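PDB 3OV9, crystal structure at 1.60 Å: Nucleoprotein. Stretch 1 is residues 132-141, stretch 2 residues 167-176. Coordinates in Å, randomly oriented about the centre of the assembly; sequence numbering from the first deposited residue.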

# COMPACT_ATOMS: atom_id res chain seq x y z
N THR A 132 -21.62 -21.38 21.25
CA THR A 132 -21.02 -21.29 19.92
C THR A 132 -20.26 -22.58 19.58
O THR A 132 -20.40 -23.13 18.49
N MET A 133 -19.47 -23.07 20.54
CA MET A 133 -18.73 -24.32 20.36
C MET A 133 -19.65 -25.52 20.11
O MET A 133 -19.32 -26.40 19.32
N ASP A 134 -20.81 -25.53 20.78
CA ASP A 134 -21.81 -26.60 20.63
C ASP A 134 -22.38 -26.72 19.21
O ASP A 134 -22.80 -27.80 18.80
N GLY A 135 -22.40 -25.61 18.48
CA GLY A 135 -22.87 -25.59 17.10
C GLY A 135 -21.87 -26.23 16.15
O GLY A 135 -22.24 -26.71 15.08
N LEU A 136 -20.61 -26.24 16.57
CA LEU A 136 -19.53 -26.84 15.79
C LEU A 136 -19.33 -28.31 16.17
O LEU A 136 -19.03 -29.14 15.31
N SER A 137 -19.49 -28.61 17.46
CA SER A 137 -19.44 -29.98 17.95
C SER A 137 -20.31 -30.12 19.20
O SER A 137 -20.08 -29.43 20.20
N PRO A 138 -21.31 -31.03 19.16
CA PRO A 138 -22.28 -31.18 20.24
C PRO A 138 -21.63 -31.46 21.60
O PRO A 138 -20.72 -32.29 21.69
N ALA A 139 -22.11 -30.76 22.63
CA ALA A 139 -21.60 -30.87 24.01
C ALA A 139 -20.08 -30.73 24.10
O ALA A 139 -19.40 -31.55 24.72
N TYR A 140 -19.55 -29.67 23.47
CA TYR A 140 -18.11 -29.43 23.47
C TYR A 140 -17.58 -29.32 24.90
O TYR A 140 -18.17 -28.62 25.72
N PRO A 141 -16.46 -30.01 25.21
CA PRO A 141 -15.92 -29.98 26.57
C PRO A 141 -15.44 -28.60 27.00
O PRO A 141 -14.48 -28.05 26.44
N ASP A 167 -6.66 -32.68 18.93
CA ASP A 167 -7.54 -32.27 17.83
C ASP A 167 -8.81 -31.61 18.37
O ASP A 167 -9.23 -30.56 17.87
N ALA A 168 -9.42 -32.22 19.39
CA ALA A 168 -10.61 -31.67 20.05
C ALA A 168 -10.34 -30.28 20.63
O ALA A 168 -11.14 -29.37 20.44
N HIS A 169 -9.21 -30.14 21.32
CA HIS A 169 -8.77 -28.86 21.88
C HIS A 169 -8.50 -27.84 20.77
O HIS A 169 -8.81 -26.66 20.92
N SER A 170 -7.92 -28.31 19.67
CA SER A 170 -7.59 -27.46 18.52
C SER A 170 -8.81 -26.86 17.83
O SER A 170 -8.71 -25.79 17.20
N LEU A 171 -9.96 -27.53 17.94
CA LEU A 171 -11.22 -26.98 17.42
C LEU A 171 -11.53 -25.64 18.09
O LEU A 171 -11.84 -24.66 17.41
N TYR A 172 -11.42 -25.61 19.42
CA TYR A 172 -11.56 -24.37 20.18
C TYR A 172 -10.49 -23.34 19.83
O TYR A 172 -10.80 -22.16 19.65
N LEU A 173 -9.23 -23.78 19.74
CA LEU A 173 -8.10 -22.88 19.47
C LEU A 173 -8.24 -22.20 18.12
O LEU A 173 -7.82 -21.05 17.96
N LEU A 174 -8.83 -22.91 17.16
CA LEU A 174 -9.12 -22.37 15.83
C LEU A 174 -10.11 -21.20 15.91
O LEU A 174 -9.89 -20.15 15.30
N GLN A 175 -11.19 -21.40 16.66
CA GLN A 175 -12.23 -20.38 16.81
C GLN A 175 -11.73 -19.20 17.64
O GLN A 175 -11.91 -18.05 17.26
N PHE A 176 -11.10 -19.52 18.77
CA PHE A 176 -10.58 -18.53 19.71
C PHE A 176 -9.57 -17.58 19.06
O PHE A 176 -9.67 -16.37 19.22

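Packing between residues 132-141 and 167-176 of the nucleoprotein, two segments of one chain that bury 369 Å² between them, both sides summed. The first begins in a helix and continues as a loop; the second is helical throughout and runs on in both directions. The two helix axes approach to 11.1 Å, with 125° between their N-to-C directions, a gap wide enough to be filled by side chains.

Apolar contacts centre on Leu 171, which points toward the first stretch with chi1 t and chi2 p. Its CD2 atom meets four residues in turn: Ser 137 CB at 3.8 Å, Met 133 CE at 3.9 Å, Tyr 140 CE1 at 4.0 Å and Leu 136 CB at 4.3 Å. Helix and loop thus close around a single methyl group. Met 133 leaves its backbone sideways, but an m, m, m conformation brings its end nearer the second helix, where CE lies 3.7 Å from Tyr 172 CA and 4.0 Å from Tyr 172 CB. Its SD rests 3.9 Å from Gln 175 CG. Leu 136, m then t, points toward the second helix and sets CD1 3.5 Å from Gln 175 CD, so that the leucine methyl packs against the amide end of the glutamine. Ser 137 (chi1 t) makes its contact with Leu 171 through CB rather than its hydroxyl.

The direct polar link is made by Tyr 140. With chi1 t and chi2 at 85°, its side chain reaches across so that OH donates a hydrogen bond to Ala 168 O, 2.6 Å away and near the ring plane, at the edge. The same hydroxyl lies 3.5 Å from His 169 CA and 3.2 Å from Tyr 172 CB, while Tyr 140 CZ packs 3.8 Å from Tyr 172 CB. Tyr 172 (chi1 t, 154°) points toward the first stretch from its CA, but the end of its side chain leads away, leaving the base of the side chain to form the contact.

Supporting hydrogen bonds lie within each stretch. Asp 134 OD1 accepts one from Tyr 140 N at 3.0 Å, tying Tyr 140 back to Asp 134, earlier in the stretch, just before the tyrosine reaches across. Gln 175, folded by chi1 and chi2 both m, returns NE2 to Leu 171 O at 3.4 Å, a weak bond. His 169 and Ser 170 point away; His 169 ND1 is hydrogen-bonded elsewhere in the structure.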

# COMPACT_ATOMS: atom_id res chain seq x y z
CB THR A 132 -20.10 -20.05 19.79
OG1 THR A 132 -20.88 -18.86 19.93
CG2 THR A 132 -19.39 -20.02 18.44
CB MET A 133 -17.82 -24.60 21.56
CG MET A 133 -16.63 -23.64 21.69
SD MET A 133 -15.56 -23.49 20.25
CE MET A 133 -15.11 -25.20 19.93
CB ASP A 134 -22.94 -26.43 21.64
CG ASP A 134 -22.53 -26.78 23.05
OD1 ASP A 134 -21.49 -27.45 23.24
OD2 ASP A 134 -23.25 -26.38 23.99
CB LEU A 136 -18.24 -26.05 15.97
CG LEU A 136 -18.30 -24.57 15.57
CD1 LEU A 136 -17.23 -23.78 16.30
CD2 LEU A 136 -18.20 -24.38 14.06
CB SER A 137 -18.00 -30.41 18.25
OG SER A 137 -17.95 -31.79 18.57
CB PRO A 138 -23.14 -32.37 19.79
CG PRO A 138 -22.30 -33.08 18.77
CD PRO A 138 -21.53 -32.01 18.08
CB ALA A 139 -22.06 -32.19 24.65
CB TYR A 140 -17.74 -28.18 22.66
CG TYR A 140 -16.24 -28.03 22.53
CD1 TYR A 140 -15.54 -28.70 21.53
CD2 TYR A 140 -15.52 -27.26 23.44
CE1 TYR A 140 -14.16 -28.60 21.43
CE2 TYR A 140 -14.14 -27.14 23.35
CZ TYR A 140 -13.47 -27.82 22.34
OH TYR A 140 -12.10 -27.71 22.23
CB PRO A 141 -14.73 -30.95 26.49
CG PRO A 141 -15.04 -31.83 25.34
CD PRO A 141 -15.72 -30.94 24.35
CB ASP A 167 -7.90 -33.46 16.93
CG ASP A 167 -6.75 -33.90 16.03
OD1 ASP A 167 -5.73 -33.18 15.91
OD2 ASP A 167 -6.87 -34.98 15.42
CB ALA A 168 -11.11 -32.62 21.13
CB HIS A 169 -7.53 -29.08 22.76
CG HIS A 169 -6.91 -27.82 23.29
ND1 HIS A 169 -7.62 -26.88 24.00
CD2 HIS A 169 -5.63 -27.37 23.24
CE1 HIS A 169 -6.81 -25.89 24.36
NE2 HIS A 169 -5.60 -26.17 23.91
CB SER A 170 -6.71 -28.21 17.52
OG SER A 170 -5.44 -28.52 18.08
CB LEU A 171 -12.39 -27.96 17.58
CG LEU A 171 -13.72 -27.54 16.95
CD1 LEU A 171 -13.69 -27.70 15.43
CD2 LEU A 171 -14.89 -28.32 17.54
CB TYR A 172 -11.56 -24.63 21.70
CG TYR A 172 -11.08 -23.44 22.51
CD1 TYR A 172 -11.94 -22.39 22.82
CD2 TYR A 172 -9.75 -23.35 22.94
CE1 TYR A 172 -11.50 -21.29 23.56
CE2 TYR A 172 -9.30 -22.26 23.66
CZ TYR A 172 -10.18 -21.23 23.97
OH TYR A 172 -9.72 -20.15 24.69
CB LEU A 173 -6.77 -23.62 19.56
CG LEU A 173 -6.26 -24.04 20.95
CD1 LEU A 173 -5.01 -24.88 20.79
CD2 LEU A 173 -5.98 -22.83 21.83
CB LEU A 174 -9.65 -23.48 14.92
CG LEU A 174 -10.08 -23.14 13.48
CD1 LEU A 174 -8.90 -22.63 12.66
CD2 LEU A 174 -10.70 -24.37 12.83
CB GLN A 175 -13.49 -20.97 17.46
CG GLN A 175 -13.93 -22.33 16.93
CD GLN A 175 -14.11 -22.37 15.42
OE1 GLN A 175 -14.77 -21.51 14.83
NE2 GLN A 175 -13.51 -23.37 14.79
CB PHE A 176 -9.95 -19.25 20.91
CG PHE A 176 -9.49 -18.34 22.01
CD1 PHE A 176 -10.40 -17.70 22.85
CD2 PHE A 176 -8.13 -18.14 22.24
CE1 PHE A 176 -9.97 -16.87 23.88
CE2 PHE A 176 -7.68 -17.31 23.26
CZ PHE A 176 -8.61 -16.67 24.09